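Local structure of hypothetical UPF0334 kinase-like protein AQ_1292 (Aquifex aeolicus, 1YE8) at residues 99-110 against 131-142. The protein hydrolyses nucleoside triphosphates, among them ATP, GTP, CTP, TTP and UTP, to the diphosphate and phosphate, and has no kinase activity. Residues are numbered along the deposited sequence; the frame is centred on the assembly and turned at random.
Sequences RRKVIIIDEIGK and VNVVATIPIRDV
Asp-106 turns one end of its flat carboxylate to Thr-136, whose OG1 donates to OD1 at 2.6 Å through the anti lone pair, while OD2 at the other end meets Thr-14 OG1 of the P-loop helix. A second carboxylate, that of Glu-107, leans over a face of the Pro-138 ring: OE2 stands 3.0 Å from Pro-138 N, which has no hydrogen to give, so this is packing alone, and Ile-108 O meets the same ring at its CD, 3.3 Å away. The amide of Asn-132 takes Met-1 N at OD1 and offers ND2 weakly to Lys-101 O at 3.5 Å. Thr-136 reaches its carboxylate because chi1 (56°) places OG1 between the backbone N and the carbonyl carbon. A cis peptide precedes Glu-107, just beyond the acid.

The arrangement is consistent with a Walker B motif of P-loop NTPases: an apolar strand, 102-105, runs parallel to 132-136 (19° between their axes), joined by the beta-alpha-beta crossover through helix 116-126, and delivers an acidic pair beside the phosphate loop, with magnesium about 4 Å from the Asp-106 side chain. Replacing Asp-106 by an alanine would probably leave the hydroxyls of Thr-136 and Thr-14 without the carboxylate they share, and that of Thr-136 freer to turn.

Backbone bonds fix the register, Val-134 N reaching Ile-103 O at 2.8 Å, and past the strand Ile-108 N still finds Thr-136 O. On one face of the sheet Val-102 CG1 touches Val-134 CG2 (3.8 Å) under helix 13-24. On the opposite face Ile-105 CB lies 4.1 Å from Ala-135 CB, and Ile-108 CD1 closes on that same methyl.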
loop_
_atom_site.group_PDB
_atom_site.type_symbol
_atom_site.label_atom_id
_atom_site.label_comp_id
_atom_site.label_asym_id
_atom_site.label_seq_id
_atom_site.Cartn_x
_atom_site.Cartn_y
_atom_site.Cartn_z
ATOM N N ARG A 99 -14.922 -5.700 -11.401
ATOM C CA ARG A 99 -15.029 -5.704 -9.952
ATOM C C ARG A 99 -14.320 -6.886 -9.280
ATOM O O ARG A 99 -14.212 -6.926 -8.053
ATOM C CB ARG A 99 -16.499 -5.630 -9.547
ATOM C CG ARG A 99 -17.167 -4.304 -9.931
ATOM C CD ARG A 99 -18.155 -4.403 -11.099
ATOM N NE ARG A 99 -19.042 -5.560 -10.966
ATOM C CZ ARG A 99 -20.020 -5.873 -11.807
ATOM N NH1 ARG A 99 -20.271 -5.114 -12.867
ATOM N NH2 ARG A 99 -20.758 -6.954 -11.582
ATOM N N ARG A 100 -13.810 -7.831 -10.069
ATOM C CA ARG A 100 -12.972 -8.894 -9.519
ATOM C C ARG A 100 -11.574 -8.381 -9.173
ATOM O O ARG A 100 -10.881 -8.974 -8.348
ATOM C CB ARG A 100 -12.873 -10.088 -10.481
ATOM C CG ARG A 100 -14.195 -10.786 -10.769
ATOM C CD ARG A 100 -14.639 -11.744 -9.679
ATOM N NE ARG A 100 -13.725 -12.871 -9.529
ATOM C CZ ARG A 100 -13.723 -13.700 -8.494
ATOM N NH1 ARG A 100 -14.586 -13.532 -7.501
ATOM N NH2 ARG A 100 -12.847 -14.696 -8.452
ATOM N N LYS A 101 -11.158 -7.297 -9.819
ATOM C CA LYS A 101 -9.823 -6.759 -9.579
ATOM C C LYS A 101 -9.750 -6.051 -8.229
ATOM O O LYS A 101 -10.725 -5.441 -7.743
ATOM C CB LYS A 101 -9.392 -5.793 -10.699
ATOM C CG LYS A 101 -9.304 -6.391 -12.102
ATOM C CD LYS A 101 -8.234 -7.453 -12.273
ATOM C CE LYS A 101 -8.133 -7.835 -13.754
ATOM N NZ LYS A 101 -7.311 -9.054 -13.947
ATOM N N VAL A 102 -8.564 -6.143 -7.646
ATOM C CA VAL A 102 -8.271 -5.556 -6.339
ATOM C C VAL A 102 -6.994 -4.742 -6.468
ATOM O O VAL A 102 -5.946 -5.279 -6.861
ATOM C CB VAL A 102 -8.110 -6.640 -5.247
ATOM C CG1 VAL A 102 -7.826 -5.992 -3.893
ATOM C CG2 VAL A 102 -9.365 -7.529 -5.191
ATOM N N ILE A 103 -7.098 -3.450 -6.153
ATOM C CA ILE A 103 -5.950 -2.541 -6.172
ATOM C C ILE A 103 -5.128 -2.764 -4.913
ATOM O O ILE A 103 -5.689 -2.845 -3.822
ATOM C CB ILE A 103 -6.436 -1.072 -6.250
ATOM C CG1 ILE A 103 -7.346 -0.895 -7.485
ATOM C CG2 ILE A 103 -5.235 -0.124 -6.281
ATOM C CD1 ILE A 103 -8.013 0.466 -7.560
ATOM N N ILE A 104 -3.803 -2.833 -5.064
ATOM C CA ILE A 104 -2.893 -3.131 -3.943
ATOM C C ILE A 104 -1.998 -1.928 -3.665
ATOM O O ILE A 104 -1.304 -1.466 -4.566
ATOM C CB ILE A 104 -2.006 -4.359 -4.272
ATOM C CG1 ILE A 104 -2.855 -5.562 -4.707
ATOM C CG2 ILE A 104 -1.072 -4.663 -3.116
ATOM C CD1 ILE A 104 -3.792 -6.161 -3.651
ATOM N N ILE A 105 -2.026 -1.407 -2.434
ATOM C CA ILE A 105 -1.230 -0.206 -2.113
ATOM C C ILE A 105 -0.544 -0.383 -0.755
ATOM O O ILE A 105 -1.143 -0.093 0.299
ATOM C CB ILE A 105 -2.116 1.089 -2.083
ATOM C CG1 ILE A 105 -3.098 1.156 -3.270
ATOM C CG2 ILE A 105 -1.200 2.332 -2.063
ATOM C CD1 ILE A 105 -3.978 2.408 -3.257
ATOM N N ASP A 106 0.701 -0.840 -0.756
ATOM C CA ASP A 106 1.473 -0.942 0.491
ATOM C C ASP A 106 2.733 -0.115 0.252
ATOM O O ASP A 106 3.587 -0.511 -0.552
ATOM C CB ASP A 106 1.802 -2.416 0.801
ATOM C CG ASP A 106 2.858 -2.569 1.871
ATOM O OD1 ASP A 106 2.650 -2.071 3.007
ATOM O OD2 ASP A 106 3.921 -3.183 1.667
ATOM N N GLU A 107 2.894 1.034 0.914
ATOM C CA GLU A 107 2.127 1.534 2.037
ATOM C C GLU A 107 1.697 2.970 1.759
ATOM O O GLU A 107 2.417 3.751 1.103
ATOM C CB GLU A 107 3.027 1.499 3.285
ATOM C CG GLU A 107 2.351 1.994 4.550
ATOM C CD GLU A 107 3.029 1.576 5.833
ATOM O OE1 GLU A 107 3.991 0.788 5.846
ATOM O OE2 GLU A 107 2.589 2.043 6.885
ATOM N N ILE A 108 0.536 3.347 2.280
ATOM C CA ILE A 108 0.173 4.750 2.338
ATOM C C ILE A 108 0.841 5.301 3.595
ATOM O O ILE A 108 0.205 5.479 4.647
ATOM C CB ILE A 108 -1.357 4.949 2.319
ATOM C CG1 ILE A 108 -1.974 4.200 1.123
ATOM C CG2 ILE A 108 -1.722 6.457 2.283
ATOM C CD1 ILE A 108 -3.447 4.123 1.148
ATOM N N GLY A 109 2.138 5.581 3.482
ATOM C CA GLY A 109 2.959 5.975 4.613
ATOM C C GLY A 109 3.720 7.258 4.351
ATOM O O GLY A 109 3.644 7.830 3.259
ATOM N N LYS A 110 4.444 7.719 5.367
ATOM C CA LYS A 110 5.137 8.988 5.291
ATOM C C LYS A 110 6.081 9.107 4.082
ATOM O O LYS A 110 6.103 10.139 3.423
ATOM C CB LYS A 110 5.907 9.251 6.586
ATOM C CG LYS A 110 6.422 10.684 6.668
ATOM C CD LYS A 110 5.329 11.624 7.158
ATOM C CE LYS A 110 5.870 13.008 7.451
ATOM N NZ LYS A 110 6.504 13.605 6.239
ATOM N N VAL A 131 -14.545 0.482 -6.587
ATOM C CA VAL A 131 -13.329 -0.312 -6.720
ATOM C C VAL A 131 -12.967 -0.988 -5.413
ATOM O O VAL A 131 -13.216 -0.431 -4.333
ATOM C CB VAL A 131 -12.109 0.521 -7.229
ATOM C CG1 VAL A 131 -12.364 1.121 -8.609
ATOM C CG2 VAL A 131 -11.655 1.620 -6.234
ATOM N N ASN A 132 -12.373 -2.173 -5.521
ATOM C CA ASN A 132 -11.833 -2.896 -4.370
ATOM C C ASN A 132 -10.364 -2.579 -4.148
ATOM O O ASN A 132 -9.597 -2.435 -5.117
ATOM C CB ASN A 132 -12.003 -4.401 -4.558
ATOM C CG ASN A 132 -13.439 -4.793 -4.810
ATOM O OD1 ASN A 132 -14.332 -4.446 -4.038
ATOM N ND2 ASN A 132 -13.673 -5.506 -5.909
ATOM N N VAL A 133 -9.977 -2.451 -2.880
ATOM C CA VAL A 133 -8.607 -2.071 -2.522
ATOM C C VAL A 133 -8.137 -2.795 -1.278
ATOM O O VAL A 133 -8.909 -2.967 -0.327
ATOM C CB VAL A 133 -8.474 -0.537 -2.246
ATOM C CG1 VAL A 133 -7.006 -0.139 -2.026
ATOM C CG2 VAL A 133 -9.099 0.309 -3.362
ATOM N N VAL A 134 -6.869 -3.215 -1.282
ATOM C CA VAL A 134 -6.159 -3.598 -0.054
ATOM C C VAL A 134 -5.013 -2.615 0.123
ATOM O O VAL A 134 -4.151 -2.504 -0.755
ATOM C CB VAL A 134 -5.607 -5.037 -0.124
ATOM C CG1 VAL A 134 -4.745 -5.362 1.098
ATOM C CG2 VAL A 134 -6.766 -6.028 -0.253
ATOM N N ALA A 135 -5.017 -1.895 1.246
ATOM C CA ALA A 135 -3.993 -0.853 1.476
ATOM C C ALA A 135 -3.501 -0.961 2.903
ATOM O O ALA A 135 -4.217 -1.457 3.786
ATOM C CB ALA A 135 -4.536 0.537 1.208
ATOM N N THR A 136 -2.279 -0.491 3.140
ATOM C CA THR A 136 -1.746 -0.438 4.493
ATOM C C THR A 136 -1.500 1.012 4.884
ATOM O O THR A 136 -1.195 1.878 4.039
ATOM C CB THR A 136 -0.422 -1.202 4.597
ATOM O OG1 THR A 136 0.509 -0.676 3.644
ATOM C CG2 THR A 136 -0.632 -2.673 4.246
ATOM N N ILE A 137 -1.614 1.267 6.183
ATOM C CA ILE A 137 -1.266 2.556 6.775
ATOM C C ILE A 137 -0.538 2.328 8.080
ATOM O O ILE A 137 -0.753 1.312 8.748
ATOM C CB ILE A 137 -2.515 3.465 7.032
ATOM C CG1 ILE A 137 -3.562 2.755 7.907
ATOM C CG2 ILE A 137 -3.084 3.986 5.713
ATOM C CD1 ILE A 137 -4.696 3.666 8.318
ATOM N N PRO A 138 0.305 3.282 8.465
ATOM C CA PRO A 138 0.960 3.193 9.771
ATOM C C PRO A 138 -0.052 3.319 10.903
ATOM O O PRO A 138 -1.193 3.760 10.703
ATOM C CB PRO A 138 1.975 4.352 9.753
ATOM C CG PRO A 138 1.558 5.245 8.663
ATOM C CD PRO A 138 0.688 4.496 7.717
ATOM N N ILE A 139 0.357 2.880 12.088
ATOM C CA ILE A 139 -0.541 2.894 13.251
ATOM C C ILE A 139 -0.702 4.289 13.865
ATOM O O ILE A 139 -1.668 4.557 14.572
ATOM C CB ILE A 139 -0.083 1.843 14.302
ATOM C CG1 ILE A 139 -1.193 1.516 15.313
ATOM C CG2 ILE A 139 1.190 2.283 15.002
ATOM C CD1 ILE A 139 -2.426 0.829 14.722
ATOM N N ARG A 140 0.239 5.180 13.574
ATOM C CA ARG A 140 0.135 6.565 14.014
ATOM C C ARG A 140 -0.272 7.463 12.850
ATOM O O ARG A 140 -0.004 7.161 11.680
ATOM C CB ARG A 140 1.455 7.043 14.627
ATOM C CG ARG A 140 1.822 6.354 15.953
ATOM C CD ARG A 140 3.163 6.780 16.553
ATOM N NE ARG A 140 4.256 6.762 15.574
ATOM C CZ ARG A 140 4.769 7.842 14.977
ATOM N NH1 ARG A 140 4.301 9.058 15.245
ATOM N NH2 ARG A 140 5.752 7.702 14.098
ATOM N N ASP A 141 -0.940 8.571 13.158
ATOM C CA ASP A 141 -1.386 9.512 12.131
ATOM C C ASP A 141 -0.254 10.452 11.725
ATOM O O ASP A 141 -0.245 11.632 12.089
ATOM C CB ASP A 141 -2.585 10.310 12.634
ATOM C CG ASP A 141 -3.839 9.475 12.734
ATOM O OD1 ASP A 141 -3.966 8.445 12.026
ATOM O OD2 ASP A 141 -4.790 9.806 13.482
ATOM N N VAL A 142 0.681 9.921 10.943
ATOM C CA VAL A 142 1.915 10.621 10.603
ATOM C C VAL A 142 1.737 11.667 9.506
ATOM O O VAL A 142 2.660 12.428 9.230
ATOM C CB VAL A 142 3.014 9.627 10.199
ATOM C CG1 VAL A 142 3.363 8.698 11.369
ATOM C CG2 VAL A 142 2.604 8.840 8.940
HETATM O O HOH W 1 -12.660 -3.464 -8.266
#